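Local structure of trans-2-enoyl-CoA reductase [NADH] (Treponema denticola ATCC 35405, 4GGO) at residues D104-A107 against K108-G111; G23-K26 against G27-Q31; A260-L263 against N264-P268; I330-D333 against E334-I338; P292-L295 against A296-K300. The protein catalyses the NADH-dependent reduction of the carbon-carbon double bond of crotonyl-CoA and longer trans-2-enoyl-CoA thioesters in fatty acid synthesis. All coordinates share one frame; numbering follows the deposited sequence.

Interaction 1 of 5, residues D104-A107 against K108-G111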
loop_
_atom_site.group_PDB
_atom_site.type_symbol
_atom_site.label_atom_id
_atom_site.label_comp_id
_atom_site.label_asym_id
_atom_site.label_seq_id
_atom_site.Cartn_x
_atom_site.Cartn_y
_atom_site.Cartn_z
ATOM N N ASP A 104 -13.645 -10.447 4.572
ATOM C CA ASP A 104 -14.980 -10.837 4.126
ATOM C C ASP A 104 -15.797 -11.462 5.252
ATOM O O ASP A 104 -17.005 -11.247 5.347
ATOM C CB ASP A 104 -14.894 -11.795 2.934
ATOM C CG ASP A 104 -14.446 -11.100 1.662
ATOM O OD1 ASP A 104 -14.663 -9.876 1.543
ATOM O OD2 ASP A 104 -13.881 -11.779 0.780
ATOM N N GLU A 105 -15.129 -12.230 6.105
ATOM C CA GLU A 105 -15.781 -12.839 7.257
ATOM C C GLU A 105 -16.248 -11.768 8.238
ATOM O O GLU A 105 -17.351 -11.848 8.782
ATOM C CB GLU A 105 -14.833 -13.823 7.944
ATOM C CG GLU A 105 -15.436 -14.558 9.127
ATOM C CD GLU A 105 -14.679 -15.829 9.463
ATOM O OE1 GLU A 105 -14.213 -16.509 8.525
ATOM O OE2 GLU A 105 -14.548 -16.149 10.664
ATOM N N ALA A 106 -15.405 -10.763 8.454
ATOM C CA ALA A 106 -15.746 -9.659 9.343
ATOM C C ALA A 106 -16.854 -8.800 8.745
ATOM O O ALA A 106 -17.767 -8.372 9.450
ATOM C CB ALA A 106 -14.516 -8.813 9.635
ATOM N N ALA A 107 -16.767 -8.554 7.441
ATOM C CA ALA A 107 -17.755 -7.738 6.742
ATOM C C ALA A 107 -19.128 -8.401 6.753
ATOM O O ALA A 107 -20.152 -7.729 6.872
ATOM C CB ALA A 107 -17.305 -7.472 5.315
ATOM N N LYS A 108 -19.139 -9.723 6.627
ATOM C CA LYS A 108 -20.381 -10.487 6.645
ATOM C C LYS A 108 -21.024 -10.400 8.025
ATOM O O LYS A 108 -22.243 -10.271 8.148
ATOM C CB LYS A 108 -20.108 -11.946 6.269
ATOM C CG LYS A 108 -21.327 -12.718 5.774
ATOM C CD LYS A 108 -21.988 -13.513 6.888
ATOM C CE LYS A 108 -23.057 -14.444 6.333
ATOM N NZ LYS A 108 -23.639 -15.317 7.388
ATOM N N ARG A 109 -20.192 -10.459 9.059
ATOM C CA ARG A 109 -20.661 -10.383 10.437
ATOM C C ARG A 109 -21.287 -9.023 10.743
ATOM O O ARG A 109 -22.226 -8.923 11.535
ATOM C CB ARG A 109 -19.508 -10.679 11.404
ATOM C CG ARG A 109 -19.898 -10.666 12.872
ATOM C CD ARG A 109 -18.818 -11.288 13.748
ATOM N NE ARG A 109 -17.525 -10.626 13.599
ATOM C CZ ARG A 109 -16.427 -11.221 13.141
ATOM N NH1 ARG A 109 -16.460 -12.499 12.791
ATOM N NH2 ARG A 109 -15.294 -10.540 13.041
ATOM N N GLU A 110 -20.770 -7.979 10.103
ATOM C CA GLU A 110 -21.271 -6.623 10.308
ATOM C C GLU A 110 -22.522 -6.348 9.484
ATOM O O GLU A 110 -23.221 -5.361 9.715
ATOM C CB GLU A 110 -20.191 -5.597 9.957
ATOM C CG GLU A 110 -18.993 -5.604 10.888
ATOM C CD GLU A 110 -19.258 -4.874 12.191
ATOM O OE1 GLU A 110 -20.344 -4.273 12.331
ATOM O OE2 GLU A 110 -18.374 -4.900 13.074
ATOM N N GLY A 111 -22.799 -7.220 8.520
ATOM C CA GLY A 111 -23.940 -7.041 7.641
ATOM C C GLY A 111 -23.622 -6.111 6.486
ATOM O O GLY A 111 -24.504 -5.431 5.960
#
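Asp104 meets Lys108 through the backbone: its carbonyl O accepts the amide N of Lys108 at 2.9 Å, near the end of helix 95-110, and CB of Lys108 rests on that same O at 3.3 Å. The carboxylate of Asp104 turns elsewhere, to the hydroxyls of Ser114 and Thr116 on strand 114-118; two oxygens on a short stem suit a place facing the sheet. Glu105 passes its carbonyl O to Arg109 N at 3.2 Å. Its carboxylate stays 4.6 Å short of the arginine, measured from Glu105 OE2 to Arg109 NH1, an attraction of opposite charges rather than a salt bridge. Ala106 is small enough for the arginine to fold back over it: bent at chi3 (57°), the guanidinium lays one face, off centre, above the CA of Ala106, with NH2 3.8 Å from that CA. Ala106 O also receives Glu110 N at 3.1 Å. Ala107, buried, contributes a weak bond from its O to Glu110 N. Gly111 then ends the helix in a Schellman motif at phi 84°, where the lack of a CB spares it a clash with the preceding carbonyl. The backbone therefore does the holding, the Asp104 carboxylate is used on hydroxyls of strand 114-118 and the charge of Glu110 on Lys36 of helix 21-38, and the Glu105-Arg109 attraction probably adds little at this exposed surface.

Interaction 2 of 5, residues G23-K26 against G27-Q31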
loop_
_atom_site.group_PDB
_atom_site.type_symbol
_atom_site.label_atom_id
_atom_site.label_comp_id
_atom_site.label_asym_id
_atom_site.label_seq_id
_atom_site.Cartn_x
_atom_site.Cartn_y
_atom_site.Cartn_z
ATOM N N GLY A 23 -2.490 -15.260 12.543
ATOM C CA GLY A 23 -1.785 -14.002 12.692
ATOM C C GLY A 23 -2.276 -12.961 11.707
ATOM O O GLY A 23 -2.443 -11.792 12.056
ATOM N N CYS A 24 -2.504 -13.388 10.468
ATOM C CA CYS A 24 -3.047 -12.504 9.444
ATOM C C CYS A 24 -4.452 -12.046 9.824
ATOM O O CYS A 24 -4.807 -10.881 9.643
ATOM C CB CYS A 24 -3.070 -13.203 8.083
ATOM S SG CYS A 24 -1.435 -13.531 7.381
ATOM N N LYS A 25 -5.243 -12.976 10.351
ATOM C CA LYS A 25 -6.601 -12.677 10.792
ATOM C C LYS A 25 -6.599 -11.628 11.899
ATOM O O LYS A 25 -7.340 -10.648 11.841
ATOM C CB LYS A 25 -7.294 -13.951 11.282
ATOM C CG LYS A 25 -8.668 -13.716 11.890
ATOM C CD LYS A 25 -9.288 -15.019 12.371
ATOM C CE LYS A 25 -10.681 -14.793 12.943
ATOM N NZ LYS A 25 -11.315 -16.067 13.383
ATOM N N LYS A 26 -5.756 -11.844 12.904
ATOM C CA LYS A 26 -5.630 -10.916 14.023
ATOM C C LYS A 26 -5.174 -9.541 13.542
ATOM O O LYS A 26 -5.614 -8.515 14.061
ATOM C CB LYS A 26 -4.649 -11.468 15.059
ATOM C CG LYS A 26 -4.453 -10.588 16.285
ATOM C CD LYS A 26 -5.745 -10.408 17.061
ATOM C CE LYS A 26 -5.470 -9.887 18.464
ATOM N NZ LYS A 26 -4.632 -8.655 18.456
ATOM N N GLY A 27 -4.294 -9.531 12.545
ATOM C CA GLY A 27 -3.806 -8.294 11.964
ATOM C C GLY A 27 -4.923 -7.487 11.330
ATOM O O GLY A 27 -4.967 -6.263 11.456
ATOM N N VAL A 28 -5.829 -8.177 10.644
ATOM C CA VAL A 28 -6.980 -7.527 10.030
ATOM C C VAL A 28 -7.936 -7.012 11.100
ATOM O O VAL A 28 -8.436 -5.890 11.012
ATOM C CB VAL A 28 -7.730 -8.486 9.081
ATOM C CG1 VAL A 28 -9.012 -7.844 8.570
ATOM C CG2 VAL A 28 -6.833 -8.894 7.922
ATOM N N GLU A 29 -8.177 -7.834 12.118
ATOM C CA GLU A 29 -9.080 -7.472 13.205
ATOM C C GLU A 29 -8.591 -6.258 13.990
ATOM O O GLU A 29 -9.389 -5.411 14.389
ATOM C CB GLU A 29 -9.294 -8.658 14.149
ATOM C CG GLU A 29 -10.189 -9.746 13.580
ATOM C CD GLU A 29 -10.324 -10.938 14.507
ATOM O OE1 GLU A 29 -9.397 -11.178 15.308
ATOM O OE2 GLU A 29 -11.359 -11.634 14.436
ATOM N N ASP A 30 -7.281 -6.180 14.213
ATOM C CA ASP A 30 -6.699 -5.047 14.927
ATOM C C ASP A 30 -6.896 -3.746 14.156
ATOM O O ASP A 30 -7.122 -2.693 14.751
ATOM C CB ASP A 30 -5.209 -5.273 15.201
ATOM C CG ASP A 30 -4.965 -6.311 16.280
ATOM O OD1 ASP A 30 -5.936 -6.711 16.955
ATOM O OD2 ASP A 30 -3.797 -6.718 16.458
ATOM N N GLN A 31 -6.810 -3.823 12.832
ATOM C CA GLN A 31 -7.017 -2.648 11.993
ATOM C C GLN A 31 -8.478 -2.219 12.028
ATOM O O GLN A 31 -8.784 -1.026 12.032
ATOM C CB GLN A 31 -6.577 -2.918 10.554
ATOM C CG GLN A 31 -5.078 -3.118 10.389
ATOM C CD GLN A 31 -4.675 -3.324 8.941
ATOM O OE1 GLN A 31 -4.983 -2.504 8.076
ATOM N NE2 GLN A 31 -3.988 -4.429 8.669
#
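Gly23 to Gln31 form regular helix, and the carbonyls of Gly23, Cys24, Lys25 and Lys26 each accept the amide four residues on; Glu29 N to Lys25 O is 2.9 Å. On this frame Lys26 and Asp30, one turn apart, form a salt bridge: Lys26 NZ gives Asp30 OD1 a bond of 2.8 Å on its syn lone pair and OD2 a weak one of 2.9 Å. The lysine has CG anti to the backbone N and bends at chi2 (62°) and again at chi4, which curls its ammonium round to the aspartate. A long, flexible chain suits the role, since the same NZ also reaches the carbonyl of Glu387. Lys25 is extended instead: its CE touches Glu29 OE2 at 3.6 Å, while NZ remains 4.6 Å from that oxygen, beyond a salt bridge. Val28 sets CG2 against Cys24 O at 3.3 Å, an apolar branch on the inward side. There Cys24 and Val28 pack on helix 95-110 and Val28 and Gln31 on helix 61-74, while Lys25 and Lys26 meet the loops near the C-terminus.

Interaction 3 of 5, residues A260-L263 against N264-P268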
loop_
_atom_site.group_PDB
_atom_site.type_symbol
_atom_site.label_atom_id
_atom_site.label_comp_id
_atom_site.label_asym_id
_atom_site.label_seq_id
_atom_site.Cartn_x
_atom_site.Cartn_y
_atom_site.Cartn_z
ATOM N N ALA A 260 -3.185 11.054 -13.672
ATOM C CA ALA A 260 -4.216 11.650 -12.824
ATOM C C ALA A 260 -4.654 12.978 -13.411
ATOM O O ALA A 260 -5.802 13.397 -13.269
ATOM C CB ALA A 260 -3.687 11.855 -11.414
ATOM N N HIS A 261 -3.711 13.633 -14.073
ATOM C CA HIS A 261 -3.943 14.917 -14.702
ATOM C C HIS A 261 -4.823 14.752 -15.936
ATOM O O HIS A 261 -5.789 15.492 -16.126
ATOM C CB HIS A 261 -2.598 15.530 -15.084
ATOM C CG HIS A 261 -2.684 16.953 -15.535
ATOM N ND1 HIS A 261 -2.179 17.380 -16.744
ATOM C CD2 HIS A 261 -3.201 18.048 -14.934
ATOM C CE1 HIS A 261 -2.389 18.678 -16.870
ATOM N NE2 HIS A 261 -3.004 19.110 -15.785
ATOM N N ARG A 262 -4.486 13.774 -16.771
ATOM C CA ARG A 262 -5.249 13.502 -17.984
ATOM C C ARG A 262 -6.646 12.978 -17.654
ATOM O O ARG A 262 -7.613 13.279 -18.357
ATOM C CB ARG A 262 -4.495 12.512 -18.878
ATOM C CG ARG A 262 -5.213 12.169 -20.173
ATOM C CD ARG A 262 -4.275 11.536 -21.197
ATOM N NE ARG A 262 -3.853 10.187 -20.828
ATOM C CZ ARG A 262 -2.676 9.892 -20.285
ATOM N NH1 ARG A 262 -1.793 10.853 -20.040
ATOM N NH2 ARG A 262 -2.378 8.634 -19.986
ATOM N N LEU A 263 -6.744 12.200 -16.580
ATOM C CA LEU A 263 -8.026 11.679 -16.113
ATOM C C LEU A 263 -9.017 12.802 -15.803
ATOM O O LEU A 263 -10.193 12.720 -16.158
ATOM C CB LEU A 263 -7.829 10.803 -14.873
ATOM C CG LEU A 263 -7.273 9.393 -15.079
ATOM C CD1 LEU A 263 -7.072 8.699 -13.740
ATOM C CD2 LEU A 263 -8.196 8.579 -15.974
ATOM N N ASN A 264 -8.530 13.846 -15.140
ATOM C CA ASN A 264 -9.362 14.989 -14.773
ATOM C C ASN A 264 -9.813 15.787 -15.988
ATOM O O ASN A 264 -10.901 16.362 -16.005
ATOM C CB ASN A 264 -8.605 15.904 -13.809
ATOM C CG ASN A 264 -8.435 15.291 -12.437
ATOM O OD1 ASN A 264 -9.405 14.852 -11.818
ATOM N ND2 ASN A 264 -7.197 15.244 -11.958
ATOM N N LYS A 265 -8.961 15.812 -17.004
ATOM C CA LYS A 265 -9.213 16.587 -18.211
ATOM C C LYS A 265 -10.333 15.994 -19.060
ATOM O O LYS A 265 -11.183 16.720 -19.578
ATOM C CB LYS A 265 -7.928 16.688 -19.034
ATOM C CG LYS A 265 -7.529 18.109 -19.368
ATOM C CD LYS A 265 -6.056 18.208 -19.706
ATOM C CE LYS A 265 -5.352 19.022 -18.656
ATOM N NZ LYS A 265 -5.614 18.402 -17.328
ATOM N N GLU A 266 -10.333 14.671 -19.190
ATOM C CA GLU A 266 -11.260 13.972 -20.075
ATOM C C GLU A 266 -12.561 13.597 -19.367
ATOM O O GLU A 266 -13.568 13.298 -20.012
ATOM C CB GLU A 266 -10.577 12.732 -20.656
ATOM C CG GLU A 266 -9.270 13.057 -21.373
ATOM C CD GLU A 266 -8.511 11.824 -21.820
ATOM O OE1 GLU A 266 -8.910 10.704 -21.436
ATOM O OE2 GLU A 266 -7.511 11.978 -22.554
ATOM N N ASN A 267 -12.532 13.608 -18.039
ATOM C CA ASN A 267 -13.732 13.364 -17.249
ATOM C C ASN A 267 -13.994 14.516 -16.284
ATOM O O ASN A 267 -13.561 14.476 -15.136
ATOM C CB ASN A 267 -13.625 12.055 -16.457
ATOM C CG ASN A 267 -13.124 10.888 -17.295
ATOM O OD1 ASN A 267 -12.175 11.018 -18.064
ATOM N ND2 ASN A 267 -13.754 9.732 -17.129
ATOM N N PRO A 268 -14.704 15.556 -16.747
ATOM C CA PRO A 268 -15.028 16.703 -15.890
ATOM C C PRO A 268 -15.897 16.315 -14.695
ATOM O O PRO A 268 -16.055 17.106 -13.764
ATOM C CB PRO A 268 -15.809 17.627 -16.829
ATOM C CG PRO A 268 -15.325 17.273 -18.192
ATOM C CD PRO A 268 -15.102 15.785 -18.145
#
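The imidazole of His261 is overlapped on one face by the ammonium of Lys265, whose NZ stands 3.1 Å above the ring plane, displaced toward the rim, with NE2 the nearest ring atom. Bends at chi3 and chi4 (-114° and 56°) swing the lysine back along the helix, and NZ also makes a weak bond of 3.2 Å to His261 O. On another flank Arg262 and Glu266 run side by side in the same direction. Glu266 OE2 lies against the methylene CG of Arg262 at 3.3 Å, yet 4.4 Å from its NE, too far for a salt bridge; the guanidinium takes Glu211 of helix 208-219 instead. Asn264 ND2 comes to 2.7 Å from Ala260 O, at an angle too poor for a hydrogen bond, and OD1 accepts the amide of Ala272, a polar link from helix to strand that a short amide makes well. Leu263, buried against Trp210, gives its carbonyl O to Asn267 N at 3.1 Å, the last turn before the chain leaves helical angles. This is the carboxy-terminal end of helix 248-266, the crossover of a beta-alpha-beta unit joining parallel strands 227-233 and 270-276 in the Rossmann-type sheet; Lys253, an NAD(+) ligand, lies further back on the same helix.

Interaction 4 of 5, residues I330-D333 against E334-I338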
loop_
_atom_site.group_PDB
_atom_site.type_symbol
_atom_site.label_atom_id
_atom_site.label_comp_id
_atom_site.label_asym_id
_atom_site.label_seq_id
_atom_site.Cartn_x
_atom_site.Cartn_y
_atom_site.Cartn_z
ATOM N N ILE A 330 -10.614 19.159 -0.612
ATOM C CA ILE A 330 -9.601 18.115 -0.660
ATOM C C ILE A 330 -8.241 18.780 -0.828
ATOM O O ILE A 330 -7.843 19.118 -1.944
ATOM C CB ILE A 330 -9.846 17.117 -1.810
ATOM C CG1 ILE A 330 -11.214 16.451 -1.659
ATOM C CG2 ILE A 330 -8.753 16.057 -1.839
ATOM C CD1 ILE A 330 -11.505 15.406 -2.721
ATOM N N PRO A 331 -7.534 18.992 0.293
ATOM C CA PRO A 331 -6.238 19.677 0.317
ATOM C C PRO A 331 -5.208 18.969 -0.551
ATOM O O PRO A 331 -5.035 17.755 -0.448
ATOM C CB PRO A 331 -5.827 19.596 1.792
ATOM C CG PRO A 331 -7.109 19.436 2.533
ATOM C CD PRO A 331 -7.970 18.595 1.642
ATOM N N VAL A 332 -4.540 19.735 -1.405
ATOM C CA VAL A 332 -3.511 19.198 -2.282
ATOM C C VAL A 332 -2.314 20.135 -2.289
ATOM O O VAL A 332 -2.435 21.305 -1.927
ATOM C CB VAL A 332 -4.028 19.044 -3.725
ATOM C CG1 VAL A 332 -5.051 17.915 -3.815
ATOM C CG2 VAL A 332 -4.621 20.359 -4.217
ATOM N N ASP A 333 -1.157 19.625 -2.695
ATOM C CA ASP A 333 0.014 20.479 -2.835
ATOM C C ASP A 333 -0.083 21.315 -4.106
ATOM O O ASP A 333 -1.101 21.299 -4.798
ATOM C CB ASP A 333 1.320 19.671 -2.796
ATOM C CG ASP A 333 1.399 18.604 -3.882
ATOM O OD1 ASP A 333 0.596 18.632 -4.837
ATOM O OD2 ASP A 333 2.289 17.733 -3.781
ATOM N N GLU A 334 0.988 22.034 -4.411
ATOM C CA GLU A 334 1.032 22.912 -5.574
ATOM C C GLU A 334 0.984 22.149 -6.902
ATOM O O GLU A 334 0.803 22.745 -7.962
ATOM C CB GLU A 334 2.268 23.819 -5.514
ATOM C CG GLU A 334 3.590 23.086 -5.297
ATOM C CD GLU A 334 3.782 22.612 -3.863
ATOM O OE1 GLU A 334 3.087 23.133 -2.965
ATOM O OE2 GLU A 334 4.615 21.709 -3.639
ATOM N N GLU A 335 1.139 20.829 -6.840
ATOM C CA GLU A 335 1.058 19.995 -8.035
ATOM C C GLU A 335 -0.212 19.147 -8.047
ATOM O O GLU A 335 -0.277 18.125 -8.731
ATOM C CB GLU A 335 2.294 19.098 -8.157
ATOM C CG GLU A 335 3.596 19.850 -8.400
ATOM C CD GLU A 335 3.633 20.547 -9.749
ATOM O OE1 GLU A 335 2.886 20.131 -10.660
ATOM O OE2 GLU A 335 4.412 21.512 -9.900
ATOM N N ASN A 336 -1.211 19.580 -7.281
ATOM C CA ASN A 336 -2.505 18.900 -7.202
ATOM C C ASN A 336 -2.433 17.458 -6.698
ATOM O O ASN A 336 -3.273 16.628 -7.046
ATOM C CB ASN A 336 -3.243 18.961 -8.543
ATOM C CG ASN A 336 -3.546 20.382 -8.977
ATOM O OD1 ASN A 336 -4.454 21.024 -8.448
ATOM N ND2 ASN A 336 -2.789 20.878 -9.949
ATOM N N ARG A 337 -1.432 17.167 -5.875
ATOM C CA ARG A 337 -1.295 15.851 -5.268
ATOM C C ARG A 337 -1.740 15.894 -3.814
ATOM O O ARG A 337 -1.462 16.859 -3.101
ATOM C CB ARG A 337 0.159 15.376 -5.337
ATOM C CG ARG A 337 0.727 15.277 -6.743
ATOM C CD ARG A 337 2.220 14.973 -6.720
ATOM N NE ARG A 337 2.969 15.982 -5.975
ATOM C CZ ARG A 337 4.254 16.259 -6.174
ATOM N NH1 ARG A 337 4.938 15.605 -7.104
ATOM N NH2 ARG A 337 4.853 17.195 -5.448
ATOM N N ILE A 338 -2.436 14.852 -3.374
ATOM C CA ILE A 338 -2.759 14.703 -1.962
ATOM C C ILE A 338 -1.499 14.262 -1.224
ATOM O O ILE A 338 -0.813 13.337 -1.659
ATOM C CB ILE A 338 -3.881 13.673 -1.739
ATOM C CG1 ILE A 338 -5.181 14.151 -2.390
ATOM C CG2 ILE A 338 -4.095 13.425 -0.253
ATOM C CD1 ILE A 338 -6.335 13.184 -2.239
#
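A type I beta turn from Asp333 to Asn336, completed by a G1 beta bulge at Asn336 and Arg337, reverses the chain just before strand 338-339. Its backbone closes with Asn336 N to Asp333 O at 3.0 Å and Asp333 N to Arg337 O at 2.8 Å. Asn336 sits at phi 60°, a left-handed conformation that asparagine tolerates better than most residues. Asp333, with CG between its own N and carbonyl carbon (chi1 58°), folds its carboxylate into the turn. OD1 accepts Glu335 N at 3.0 Å, an Asx turn, and Arg337 N at 2.7 Å, the two amides coming from opposite faces of the carboxylate plane. OD2 faces the guanidinium edge: Arg337 NE meets its syn lone pair at 2.9 Å, and NH2 reaches the same oxygen from above the carboxylate plane at 3.1 Å. Arg339 also salt-bridges OD2, while Arg337 NH1 goes to Glu257. Further from the turn, where the two arms run alongside, Ile330 CG2 touches Ile338 CD1 at 3.8 Å, near Phe273. So many donors on one carboxylate would probably stabilise its negative charge, and together with Glu257 they probably hold the direction of Arg337, whose side chain lies about 4 Å from that of the NAD(+)-binding Lys253.

Interaction 5 of 5, residues P292-L295 against A296-K300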
loop_
_atom_site.group_PDB
_atom_site.type_symbol
_atom_site.label_atom_id
_atom_site.label_comp_id
_atom_site.label_asym_id
_atom_site.label_seq_id
_atom_site.Cartn_x
_atom_site.Cartn_y
_atom_site.Cartn_z
ATOM N N PRO A 292 16.159 0.959 4.198
ATOM C CA PRO A 292 15.940 0.300 5.493
ATOM C C PRO A 292 16.507 1.093 6.668
ATOM O O PRO A 292 15.906 1.102 7.743
ATOM C CB PRO A 292 16.698 -1.024 5.343
ATOM C CG PRO A 292 16.766 -1.254 3.875
ATOM C CD PRO A 292 16.952 0.110 3.293
ATOM N N LEU A 293 17.646 1.747 6.461
ATOM C CA LEU A 293 18.255 2.564 7.505
ATOM C C LEU A 293 17.436 3.825 7.746
ATOM O O LEU A 293 17.266 4.259 8.884
ATOM C CB LEU A 293 19.691 2.939 7.133
ATOM C CG LEU A 293 20.402 3.872 8.116
ATOM C CD1 LEU A 293 20.489 3.235 9.496
ATOM C CD2 LEU A 293 21.784 4.249 7.608
ATOM N N TYR A 294 16.936 4.413 6.664
ATOM C CA TYR A 294 16.091 5.595 6.754
ATOM C C TYR A 294 14.802 5.303 7.518
ATOM O O TYR A 294 14.445 6.031 8.444
ATOM C CB TYR A 294 15.764 6.127 5.358
ATOM C CG TYR A 294 14.656 7.154 5.348
ATOM C CD1 TYR A 294 14.855 8.422 5.880
ATOM C CD2 TYR A 294 13.413 6.860 4.803
ATOM C CE1 TYR A 294 13.848 9.368 5.875
ATOM C CE2 TYR A 294 12.396 7.801 4.792
ATOM C CZ TYR A 294 12.620 9.053 5.332
ATOM O OH TYR A 294 11.618 9.995 5.325
ATOM N N LEU A 295 14.115 4.232 7.124
ATOM C CA LEU A 295 12.854 3.844 7.753
ATOM C C LEU A 295 13.024 3.521 9.232
ATOM O O LEU A 295 12.215 3.937 10.057
ATOM C CB LEU A 295 12.235 2.647 7.030
ATOM C CG LEU A 295 11.665 2.913 5.637
ATOM C CD1 LEU A 295 11.162 1.625 5.016
ATOM C CD2 LEU A 295 10.554 3.947 5.704
ATOM N N ALA A 296 14.073 2.774 9.560
ATOM C CA ALA A 296 14.370 2.443 10.950
ATOM C C ALA A 296 14.613 3.711 11.765
ATOM O O ALA A 296 14.188 3.816 12.916
ATOM C CB ALA A 296 15.572 1.516 11.032
ATOM N N SER A 297 15.295 4.673 11.154
ATOM C CA SER A 297 15.558 5.950 11.798
ATOM C C SER A 297 14.287 6.791 11.854
ATOM O O SER A 297 14.032 7.476 12.844
ATOM C CB SER A 297 16.657 6.706 11.052
ATOM O OG SER A 297 17.830 5.916 10.949
ATOM N N LEU A 298 13.497 6.730 10.786
ATOM C CA LEU A 298 12.245 7.474 10.701
ATOM C C LEU A 298 11.259 6.992 11.755
ATOM O O LEU A 298 10.616 7.798 12.426
ATOM C CB LEU A 298 11.625 7.333 9.308
ATOM C CG LEU A 298 10.357 8.149 9.042
ATOM C CD1 LEU A 298 10.686 9.634 8.963
ATOM C CD2 LEU A 298 9.665 7.679 7.771
ATOM N N PHE A 299 11.142 5.674 11.894
ATOM C CA PHE A 299 10.252 5.082 12.889
ATOM C C PHE A 299 10.657 5.541 14.287
ATOM O O PHE A 299 9.810 5.877 15.113
ATOM C CB PHE A 299 10.284 3.552 12.820
ATOM C CG PHE A 299 9.718 2.977 11.545
ATOM C CD1 PHE A 299 9.049 3.778 10.634
ATOM C CD2 PHE A 299 9.851 1.626 11.268
ATOM C CE1 PHE A 299 8.531 3.245 9.466
ATOM C CE2 PHE A 299 9.334 1.087 10.103
ATOM C CZ PHE A 299 8.672 1.899 9.203
ATOM N N LYS A 300 11.961 5.556 14.540
ATOM C CA LYS A 300 12.495 5.970 15.830
ATOM C C LYS A 300 12.133 7.420 16.144
ATOM O O LYS A 300 11.608 7.725 17.215
ATOM C CB LYS A 300 14.013 5.801 15.849
ATOM C CG LYS A 300 14.655 6.111 17.191
ATOM C CD LYS A 300 14.205 5.119 18.249
ATOM C CE LYS A 300 15.053 5.227 19.504
ATOM N NZ LYS A 300 14.695 4.182 20.504
#
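Leu298 and Tyr294 lie side by side, pointing the same way, one turn apart on helix 291-305. The forked end of the leucine fits along the outer part of the phenol: its CD2 is 4.0 Å from Tyr294 CE2 and its CD1 3.8 Å from Tyr294 OH. Next round the helix the bump is a carbonyl. Leu295 O rises 3.0 Å from the plane of the Phe299 ring, off centre toward its rim, while accepting Phe299 N at 2.7 Å; with CG beside its backbone N (chi1 -66°), the phenylalanine tips its ring over this oxygen. The far end of the ring, CZ, closes on Leu295 CB at 4.2 Å. Ser297 is compact enough to tuck back against the helix, where its OG and N both bond to Leu293 O, at 2.7 and 3.0 Å, from opposite faces of the carbonyl plane. Around this ridge pack Val349 and Val353 of helix 347-359 and Tyr374 of helix 371-380. All the touching residues are buried, and the two buried hydroxyls have partners: that of Ser297 is spent within the helix, and Tyr294 OH bonds Glu344 and Gln350. Those bonds probably steady the phenol ring, which also touches the substrate-binding Tyr234.

All five contacts are local, and their chemistry follows their depth. Interaction 5 is wholly buried and relies on leucines and aromatic rings, whereas interactions 1, 2 and 3 lie on half-covered helices with mostly apolar side chains inward, apart from Asp104 and Asn264, which bond to strands, and most charged ones outward. Interaction 4, a turn at the surface, depends on one carboxylate and two arginines. Interactions 1 and 2 sit on adjacent helices, 95-110 and 21-38, and approach through Glu105 OE2 and Lys25 NZ, 4.2 Å apart. Interactions 3 and 4 have nearest atoms about 6 Å apart: interaction 3 closes helix 248-266, and interaction 4 leads into edge strand 338-339 and reaches that helix through Arg337 and Glu257.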